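Local coordinates for protein neurotoxin (Clostridium botulinum, PDB 3N7L) that probably binds gangliosides on nerve cells through its receptor-binding domain, the targeting part of a botulinum neurotoxin of the D/C mosaic type, at residues 302-307 and 337-342; 363-368 and 372-377; 407-410 and 414-417. All blocks are in the same frame, centred on the assembly; numbering follows the deposited sequence.

Contact 1: residues 302-307 and 337-342; sequences VLYFNT and QPMDEI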
loop_
_atom_site.group_PDB
_atom_site.type_symbol
_atom_site.label_atom_id
_atom_site.label_comp_id
_atom_site.label_asym_id
_atom_site.label_seq_id
_atom_site.Cartn_x
_atom_site.Cartn_y
_atom_site.Cartn_z
ATOM N N VAL A 302 -21.813 -3.647 -5.028
ATOM C CA VAL A 302 -22.770 -2.894 -4.223
ATOM C C VAL A 302 -22.637 -3.514 -2.832
ATOM O O VAL A 302 -22.684 -4.738 -2.689
ATOM C CB VAL A 302 -24.216 -3.051 -4.741
ATOM C CG1 VAL A 302 -25.159 -2.158 -3.931
ATOM C CG2 VAL A 302 -24.283 -2.663 -6.220
ATOM N N LEU A 303 -22.465 -2.678 -1.812
ATOM C CA LEU A 303 -22.256 -3.179 -0.451
ATOM C C LEU A 303 -22.800 -2.251 0.634
ATOM O O LEU A 303 -23.350 -1.187 0.340
ATOM C CB LEU A 303 -20.746 -3.374 -0.241
ATOM C CG LEU A 303 -19.884 -2.168 -0.675
ATOM C CD1 LEU A 303 -19.955 -1.062 0.366
ATOM C CD2 LEU A 303 -18.427 -2.600 -0.879
ATOM N N TYR A 304 -22.662 -2.670 1.892
ATOM C CA TYR A 304 -23.084 -1.838 3.013
ATOM C C TYR A 304 -22.106 -2.029 4.174
ATOM O O TYR A 304 -21.240 -2.911 4.135
ATOM C CB TYR A 304 -24.536 -2.136 3.446
ATOM C CG TYR A 304 -24.815 -3.522 3.994
ATOM C CD1 TYR A 304 -25.050 -4.597 3.142
ATOM C CD2 TYR A 304 -24.883 -3.746 5.376
ATOM C CE1 TYR A 304 -25.352 -5.868 3.645
ATOM C CE2 TYR A 304 -25.182 -5.008 5.891
ATOM C CZ TYR A 304 -25.417 -6.065 5.021
ATOM O OH TYR A 304 -25.705 -7.317 5.520
ATOM N N PHE A 305 -22.228 -1.194 5.197
ATOM C CA PHE A 305 -21.316 -1.266 6.331
ATOM C C PHE A 305 -21.978 -1.542 7.672
ATOM O O PHE A 305 -22.958 -0.904 8.035
ATOM C CB PHE A 305 -20.517 0.041 6.451
ATOM C CG PHE A 305 -19.759 0.410 5.209
ATOM C CD1 PHE A 305 -20.314 1.273 4.270
ATOM C CD2 PHE A 305 -18.482 -0.106 4.978
ATOM C CE1 PHE A 305 -19.608 1.627 3.115
ATOM C CE2 PHE A 305 -17.772 0.236 3.834
ATOM C CZ PHE A 305 -18.338 1.110 2.897
ATOM N N ASN A 306 -21.416 -2.491 8.409
ATOM C CA ASN A 306 -21.906 -2.843 9.738
ATOM C C ASN A 306 -20.859 -2.354 10.734
ATOM O O ASN A 306 -19.693 -2.192 10.383
ATOM C CB ASN A 306 -22.039 -4.368 9.884
ATOM C CG ASN A 306 -23.410 -4.888 9.504
ATOM O OD1 ASN A 306 -23.584 -6.084 9.279
ATOM N ND2 ASN A 306 -24.391 -4.004 9.448
ATOM N N THR A 307 -21.275 -2.112 11.971
ATOM C CA THR A 307 -20.338 -1.697 13.009
ATOM C C THR A 307 -20.886 -2.039 14.383
ATOM O O THR A 307 -22.060 -1.820 14.663
ATOM C CB THR A 307 -20.024 -0.182 12.957
ATOM O OG1 THR A 307 -19.106 0.147 14.012
ATOM C CG2 THR A 307 -21.299 0.649 13.105
ATOM N N GLN A 337 -31.123 -0.942 11.692
ATOM C CA GLN A 337 -32.194 -1.064 10.708
ATOM C C GLN A 337 -32.225 -2.381 9.930
ATOM O O GLN A 337 -31.197 -3.029 9.737
ATOM C CB GLN A 337 -32.055 0.091 9.710
ATOM C CG GLN A 337 -30.685 0.091 9.029
ATOM C CD GLN A 337 -30.400 1.342 8.209
ATOM O OE1 GLN A 337 -29.274 1.545 7.731
ATOM N NE2 GLN A 337 -31.410 2.178 8.034
ATOM N N PRO A 338 -33.416 -2.784 9.463
ATOM C CA PRO A 338 -33.555 -4.027 8.692
ATOM C C PRO A 338 -32.998 -3.852 7.269
ATOM O O PRO A 338 -32.721 -2.734 6.840
ATOM C CB PRO A 338 -35.063 -4.290 8.725
ATOM C CG PRO A 338 -35.650 -2.926 8.806
ATOM C CD PRO A 338 -34.734 -2.198 9.770
ATOM N N MET A 339 -32.836 -4.958 6.549
ATOM C CA MET A 339 -32.271 -4.941 5.198
ATOM C C MET A 339 -32.999 -4.044 4.189
ATOM O O MET A 339 -32.349 -3.365 3.387
ATOM C CB MET A 339 -32.188 -6.371 4.661
ATOM C CG MET A 339 -31.240 -6.557 3.474
ATOM S SD MET A 339 -29.539 -5.976 3.796
ATOM C CE MET A 339 -29.103 -6.979 5.205
ATOM N N ASP A 340 -34.330 -4.038 4.214
ATOM C CA ASP A 340 -35.090 -3.194 3.291
ATOM C C ASP A 340 -34.675 -1.733 3.453
ATOM O O ASP A 340 -34.611 -0.990 2.475
ATOM C CB ASP A 340 -36.601 -3.329 3.536
ATOM C CG ASP A 340 -37.176 -4.620 2.968
ATOM O OD1 ASP A 340 -38.372 -4.892 3.202
ATOM O OD2 ASP A 340 -36.434 -5.366 2.288
ATOM N N GLU A 341 -34.388 -1.323 4.686
ATOM C CA GLU A 341 -33.971 0.051 4.946
ATOM C C GLU A 341 -32.531 0.281 4.486
ATOM O O GLU A 341 -32.193 1.352 3.979
ATOM C CB GLU A 341 -34.105 0.380 6.435
ATOM C CG GLU A 341 -35.535 0.314 6.951
ATOM C CD GLU A 341 -36.496 1.134 6.106
ATOM O OE1 GLU A 341 -36.296 2.364 6.001
ATOM O OE2 GLU A 341 -37.448 0.550 5.540
ATOM N N ILE A 342 -31.683 -0.725 4.663
ATOM C CA ILE A 342 -30.291 -0.612 4.239
ATOM C C ILE A 342 -30.198 -0.426 2.721
ATOM O O ILE A 342 -29.417 0.389 2.230
ATOM C CB ILE A 342 -29.480 -1.864 4.640
ATOM C CG1 ILE A 342 -29.355 -1.931 6.167
ATOM C CG2 ILE A 342 -28.104 -1.836 3.970
ATOM C CD1 ILE A 342 -28.614 -3.156 6.677
#
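Ile342 packs along Tyr304 from CB to one side of the ring, and Met339 meets its hydroxyl end, so one tyrosine carries the whole contact between strand 302-307 and the start of the helix at 339. The buried part is the isoleucine's. Ile342 CG2 comes within 3.6 Å of Tyr304 CB and also meets CG, while its CD1 lies 4.0 Å from Tyr304 CE2, so both branches of the isoleucine follow the ring. With CG held between the backbone N and the carbonyl carbon (chi1 64°), the tyrosine ring is carried out to the helix, and Ile342 is buried behind it. Both segments belong to the C-terminal receptor-binding part, a beta-trefoil, where the helix with Pro338 at its N-cap position lies beside the sheet. The backbone of Tyr304 is hydrogen-bonded to that of Lys286 in strand 283-287, on which its side chain also rests.

Toward the hydroxyl the contact opens to solvent, Met339 being exposed, although the atoms still touch. Met339 bends at chi2 and chi3 (55° and 59°) and so brings its end back to the tyrosine, the two side chains crossing at about a right angle. This is a Met-aromatic contact: SD stands 4.6 Å from the ring centroid of Tyr304 in an oblique approach, and Met339 CE reaches to 3.4 Å from Tyr304 OH. That hydroxyl is hydrogen-bonded to a glycerol, probably from the crystallisation liquor, which Asn306 OD1 also binds.

Contact 2: residues 363-368 and 372-377; sequences LFLSSN and NRLGIL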
loop_
_atom_site.group_PDB
_atom_site.type_symbol
_atom_site.label_atom_id
_atom_site.label_comp_id
_atom_site.label_asym_id
_atom_site.label_seq_id
_atom_site.Cartn_x
_atom_site.Cartn_y
_atom_site.Cartn_z
ATOM N N LEU A 363 -16.882 5.991 -2.662
ATOM C CA LEU A 363 -18.142 5.331 -2.373
ATOM C C LEU A 363 -19.315 6.177 -2.858
ATOM O O LEU A 363 -19.467 7.331 -2.469
ATOM C CB LEU A 363 -18.244 5.083 -0.859
ATOM C CG LEU A 363 -17.246 4.050 -0.318
ATOM C CD1 LEU A 363 -17.010 4.255 1.173
ATOM C CD2 LEU A 363 -17.782 2.652 -0.600
ATOM N N PHE A 364 -20.138 5.589 -3.715
ATOM C CA PHE A 364 -21.302 6.276 -4.261
ATOM C C PHE A 364 -22.592 5.703 -3.670
ATOM O O PHE A 364 -22.762 4.488 -3.612
ATOM C CB PHE A 364 -21.312 6.123 -5.787
ATOM C CG PHE A 364 -20.096 6.699 -6.453
ATOM C CD1 PHE A 364 -20.037 8.051 -6.773
ATOM C CD2 PHE A 364 -18.985 5.899 -6.712
ATOM C CE1 PHE A 364 -18.885 8.603 -7.337
ATOM C CE2 PHE A 364 -17.830 6.439 -7.275
ATOM C CZ PHE A 364 -17.781 7.795 -7.586
ATOM N N LEU A 365 -23.488 6.577 -3.218
ATOM C CA LEU A 365 -24.761 6.127 -2.669
ATOM C C LEU A 365 -25.514 5.387 -3.773
ATOM O O LEU A 365 -25.672 5.896 -4.886
ATOM C CB LEU A 365 -25.597 7.313 -2.179
ATOM C CG LEU A 365 -27.017 6.951 -1.718
ATOM C CD1 LEU A 365 -26.943 6.006 -0.534
ATOM C CD2 LEU A 365 -27.785 8.214 -1.346
ATOM N N SER A 366 -25.967 4.183 -3.453
ATOM C CA SER A 366 -26.686 3.339 -4.390
ATOM C C SER A 366 -28.187 3.585 -4.398
ATOM O O SER A 366 -28.784 3.909 -3.372
ATOM C CB SER A 366 -26.428 1.874 -4.048
ATOM O OG SER A 366 -27.366 1.034 -4.692
ATOM N N SER A 367 -28.792 3.438 -5.569
ATOM C CA SER A 367 -30.231 3.604 -5.686
ATOM C C SER A 367 -30.841 2.226 -5.490
ATOM O O SER A 367 -30.694 1.349 -6.342
ATOM C CB SER A 367 -30.613 4.144 -7.065
ATOM O OG SER A 367 -32.011 4.333 -7.139
ATOM N N ASN A 368 -31.507 2.035 -4.356
ATOM C CA ASN A 368 -32.142 0.762 -4.036
ATOM C C ASN A 368 -31.237 -0.448 -4.258
ATOM O O ASN A 368 -31.655 -1.457 -4.820
ATOM C CB ASN A 368 -33.431 0.603 -4.846
ATOM C CG ASN A 368 -34.515 1.558 -4.394
ATOM O OD1 ASN A 368 -35.040 2.346 -5.187
ATOM N ND2 ASN A 368 -34.858 1.496 -3.110
ATOM N N ASN A 372 -26.882 1.995 -9.874
ATOM C CA ASN A 372 -27.239 3.359 -10.244
ATOM C C ASN A 372 -26.833 4.286 -9.109
ATOM O O ASN A 372 -27.230 4.089 -7.961
ATOM C CB ASN A 372 -28.741 3.460 -10.509
ATOM C CG ASN A 372 -29.182 2.583 -11.665
ATOM O OD1 ASN A 372 -28.697 2.730 -12.788
ATOM N ND2 ASN A 372 -30.098 1.658 -11.394
ATOM N N ARG A 373 -26.041 5.301 -9.441
ATOM C CA ARG A 373 -25.536 6.242 -8.450
ATOM C C ARG A 373 -26.443 7.431 -8.178
ATOM O O ARG A 373 -27.011 8.017 -9.101
ATOM C CB ARG A 373 -24.158 6.739 -8.887
ATOM C CG ARG A 373 -23.199 5.609 -9.218
ATOM C CD ARG A 373 -21.854 6.127 -9.685
ATOM N NE ARG A 373 -20.944 5.030 -10.002
ATOM C CZ ARG A 373 -19.670 5.194 -10.346
ATOM N NH1 ARG A 373 -18.913 4.139 -10.617
ATOM N NH2 ARG A 373 -19.151 6.413 -10.420
ATOM N N LEU A 374 -26.557 7.789 -6.902
ATOM C CA LEU A 374 -27.381 8.918 -6.474
ATOM C C LEU A 374 -26.545 10.019 -5.834
ATOM O O LEU A 374 -26.998 11.151 -5.707
ATOM C CB LEU A 374 -28.429 8.463 -5.457
ATOM C CG LEU A 374 -29.467 7.439 -5.912
ATOM C CD1 LEU A 374 -30.435 7.168 -4.770
ATOM C CD2 LEU A 374 -30.207 7.971 -7.130
ATOM N N GLY A 375 -25.333 9.683 -5.410
ATOM C CA GLY A 375 -24.490 10.680 -4.775
ATOM C C GLY A 375 -23.133 10.130 -4.391
ATOM O O GLY A 375 -22.841 8.965 -4.646
ATOM N N ILE A 376 -22.303 10.965 -3.776
ATOM C CA ILE A 376 -20.973 10.529 -3.375
ATOM C C ILE A 376 -20.755 10.783 -1.882
ATOM O O ILE A 376 -21.324 11.714 -1.314
ATOM C CB ILE A 376 -19.886 11.245 -4.230
ATOM C CG1 ILE A 376 -18.516 10.624 -3.962
ATOM C CG2 ILE A 376 -19.881 12.745 -3.941
ATOM C CD1 ILE A 376 -17.427 11.164 -4.862
ATOM N N LEU A 377 -19.950 9.937 -1.246
ATOM C CA LEU A 377 -19.682 10.072 0.183
ATOM C C LEU A 377 -18.481 10.969 0.440
ATOM O O LEU A 377 -17.394 10.727 -0.076
ATOM C CB LEU A 377 -19.423 8.697 0.824
ATOM C CG LEU A 377 -19.152 8.718 2.341
ATOM C CD1 LEU A 377 -20.389 9.224 3.077
ATOM C CD2 LEU A 377 -18.798 7.322 2.831
HETATM O O HOH W 1 -16.485 8.588 -1.584
#
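Leu365 O takes the N-H of Leu374, and Leu365 CD2 lies 4.2 Å from Leu374 CB, near the turn of a beta hairpin of the beta-trefoil, the C-terminal receptor-binding part; strand 359-366 here runs antiparallel to strand 373-384. Four backbone hydrogen bonds join the segments: Leu377 N to Leu363 O, Leu365 N to Gly375 O, Leu374 N to Leu365 O and Ser367 N to Asn372 O, each 2.9 Å between N and O. The second is the least regular, its donor lying well above the carbonyl plane of Gly375, and the buried Gly375 N has no partner in the model. A water bridges Leu363 N and Leu377 O.

Apolar contacts line both faces. Leu363 and Leu377 lie side by side, pointing the same way, with CD1 of Leu363 3.9 Å from CD2 of Leu377. Phe364 and Ile376, a non-hydrogen-bonded pair, do likewise on the other face. Closer to the turn Leu374 CG rests 3.7 Å from Ser367 CB.

The charged contact is a stack on Phe364. Arg373 leaves the backbone with its chain extended from CG to NE, and this lays the guanidinium flat over one face of the ring, planes 16° apart, in a cation-pi contact. Arg373 CD adds a CH-pi contact on the same face, and NH1 forms a salt bridge with Glu300, which probably helps to fix the group's rotation. The closest atom, Arg373 NH2, lies 3.4 Å from Phe364 CE2.

Contact 3: residues 407-410 and 414-417; sequences ASLL and STHW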
loop_
_atom_site.group_PDB
_atom_site.type_symbol
_atom_site.label_atom_id
_atom_site.label_comp_id
_atom_site.label_asym_id
_atom_site.label_seq_id
_atom_site.Cartn_x
_atom_site.Cartn_y
_atom_site.Cartn_z
ATOM N N ALA A 407 -20.184 16.793 -9.205
ATOM C CA ALA A 407 -19.128 16.693 -10.207
ATOM C C ALA A 407 -17.804 17.232 -9.661
ATOM O O ALA A 407 -16.747 16.646 -9.891
ATOM C CB ALA A 407 -19.530 17.450 -11.473
ATOM N N SER A 408 -17.864 18.339 -8.928
ATOM C CA SER A 408 -16.657 18.928 -8.359
ATOM C C SER A 408 -16.020 18.042 -7.295
ATOM O O SER A 408 -14.797 18.001 -7.170
ATOM C CB SER A 408 -16.965 20.298 -7.757
ATOM O OG SER A 408 -17.387 21.206 -8.759
ATOM N N LEU A 409 -16.847 17.334 -6.529
ATOM C CA LEU A 409 -16.350 16.449 -5.476
ATOM C C LEU A 409 -15.693 15.206 -6.052
ATOM O O LEU A 409 -14.863 14.562 -5.407
ATOM C CB LEU A 409 -17.498 16.023 -4.557
ATOM C CG LEU A 409 -17.893 16.988 -3.444
ATOM C CD1 LEU A 409 -19.108 16.447 -2.725
ATOM C CD2 LEU A 409 -16.735 17.150 -2.470
ATOM N N LEU A 410 -16.078 14.874 -7.275
ATOM C CA LEU A 410 -15.558 13.707 -7.963
ATOM C C LEU A 410 -14.031 13.696 -7.989
ATOM O O LEU A 410 -13.407 12.637 -8.081
ATOM C CB LEU A 410 -16.106 13.685 -9.387
ATOM C CG LEU A 410 -16.250 12.341 -10.094
ATOM C CD1 LEU A 410 -17.196 11.437 -9.309
ATOM C CD2 LEU A 410 -16.789 12.579 -11.498
ATOM N N SER A 414 -11.350 14.533 -0.472
ATOM C CA SER A 414 -12.266 14.416 0.660
ATOM C C SER A 414 -13.263 13.280 0.412
ATOM O O SER A 414 -14.073 12.949 1.278
ATOM C CB SER A 414 -13.016 15.739 0.892
ATOM O OG SER A 414 -13.944 16.008 -0.148
ATOM N N THR A 415 -13.193 12.682 -0.777
ATOM C CA THR A 415 -14.069 11.570 -1.133
ATOM C C THR A 415 -13.269 10.269 -1.186
ATOM O O THR A 415 -13.797 9.224 -1.574
ATOM C CB THR A 415 -14.753 11.786 -2.516
ATOM O OG1 THR A 415 -13.757 11.868 -3.543
ATOM C CG2 THR A 415 -15.559 13.062 -2.513
ATOM N N HIS A 416 -11.991 10.336 -0.808
ATOM C CA HIS A 416 -11.137 9.145 -0.810
ATOM C C HIS A 416 -11.143 8.488 0.566
ATOM O O HIS A 416 -10.684 9.077 1.548
ATOM C CB HIS A 416 -9.693 9.496 -1.189
ATOM C CG HIS A 416 -9.542 10.056 -2.571
ATOM N ND1 HIS A 416 -10.599 10.186 -3.448
ATOM C CD2 HIS A 416 -8.456 10.542 -3.218
ATOM C CE1 HIS A 416 -10.172 10.731 -4.572
ATOM N NE2 HIS A 416 -8.876 10.957 -4.459
ATOM N N TRP A 417 -11.657 7.263 0.629
ATOM C CA TRP A 417 -11.732 6.538 1.887
ATOM C C TRP A 417 -10.769 5.364 1.943
ATOM O O TRP A 417 -10.597 4.628 0.972
ATOM C CB TRP A 417 -13.159 6.053 2.132
ATOM C CG TRP A 417 -14.141 7.175 2.269
ATOM C CD1 TRP A 417 -14.849 7.774 1.266
ATOM C CD2 TRP A 417 -14.484 7.869 3.473
ATOM N NE1 TRP A 417 -15.611 8.803 1.773
ATOM C CE2 TRP A 417 -15.407 8.882 3.126
ATOM C CE3 TRP A 417 -14.100 7.736 4.815
ATOM C CZ2 TRP A 417 -15.954 9.756 4.072
ATOM C CZ3 TRP A 417 -14.641 8.605 5.758
ATOM C CH2 TRP A 417 -15.558 9.603 5.381
#
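Leu409 and Thr415 make most of this small contact, joined by no hydrogen bond. The methyl CG2 of Thr415 presses on the carbonyl oxygen of Leu409 at 3.3 Å and stands 4.1 Å from Leu409 CB. Thr415 turns it there by setting OG1 between the backbone N and the carbonyl carbon (chi1 62°), which places CG2 anti to the carbonyl carbon. Alongside, CD2 of Leu409 touches Ser414 OG at 3.8 Å.

What positions these groups lies just outside. Thr415 OG1 is hydrogen-bonded to Ser412 O and to Gln362 OE1. Ser414 OG binds the hydroxyls of Ser412 and Ser378, and Ser414 O is held by Asn251 ND2. Leu409 in turn packs on Ile376 and Ser378 of strand 373-384, with Thr415 also on Ile376, so the loop between strands 394-402 and 417-421 folds back over the hairpin of this trefoil part.

The polar ends of Ser414 and Thr415 are thus engaged by Ser412, Gln362 and Ser378, and what meets Leu409 is mostly the methyl of Thr415, with OG1 also near Leu409 O at 3.5 Å. Cohesion across the contact therefore probably rests on van der Waals packing, while the surrounding hydrogen bonds probably fix how Ser414 and Thr415 are turned.

All three contacts lie in the C-terminal receptor-binding part, and contact 2 is the most buried. It joins two strands edge to edge by backbone bonds, and its residues touch both neighbours: Leu363 CD1 packs on Phe305 CZ at 3.8 Å, while Leu377 O accepts a probable hydrogen bond from Trp417 NE1. Contacts 1 and 3 are partly buried, do not touch each other and have no hydrogen bond across them. Contact 1 sets a helix against the same sheet through a ring, a thioether and a branched aliphatic chain; contact 3 joins two parts of one loop, and its Leu410 CD1 packs on Phe364 CE1 of contact 2 at 3.8 Å.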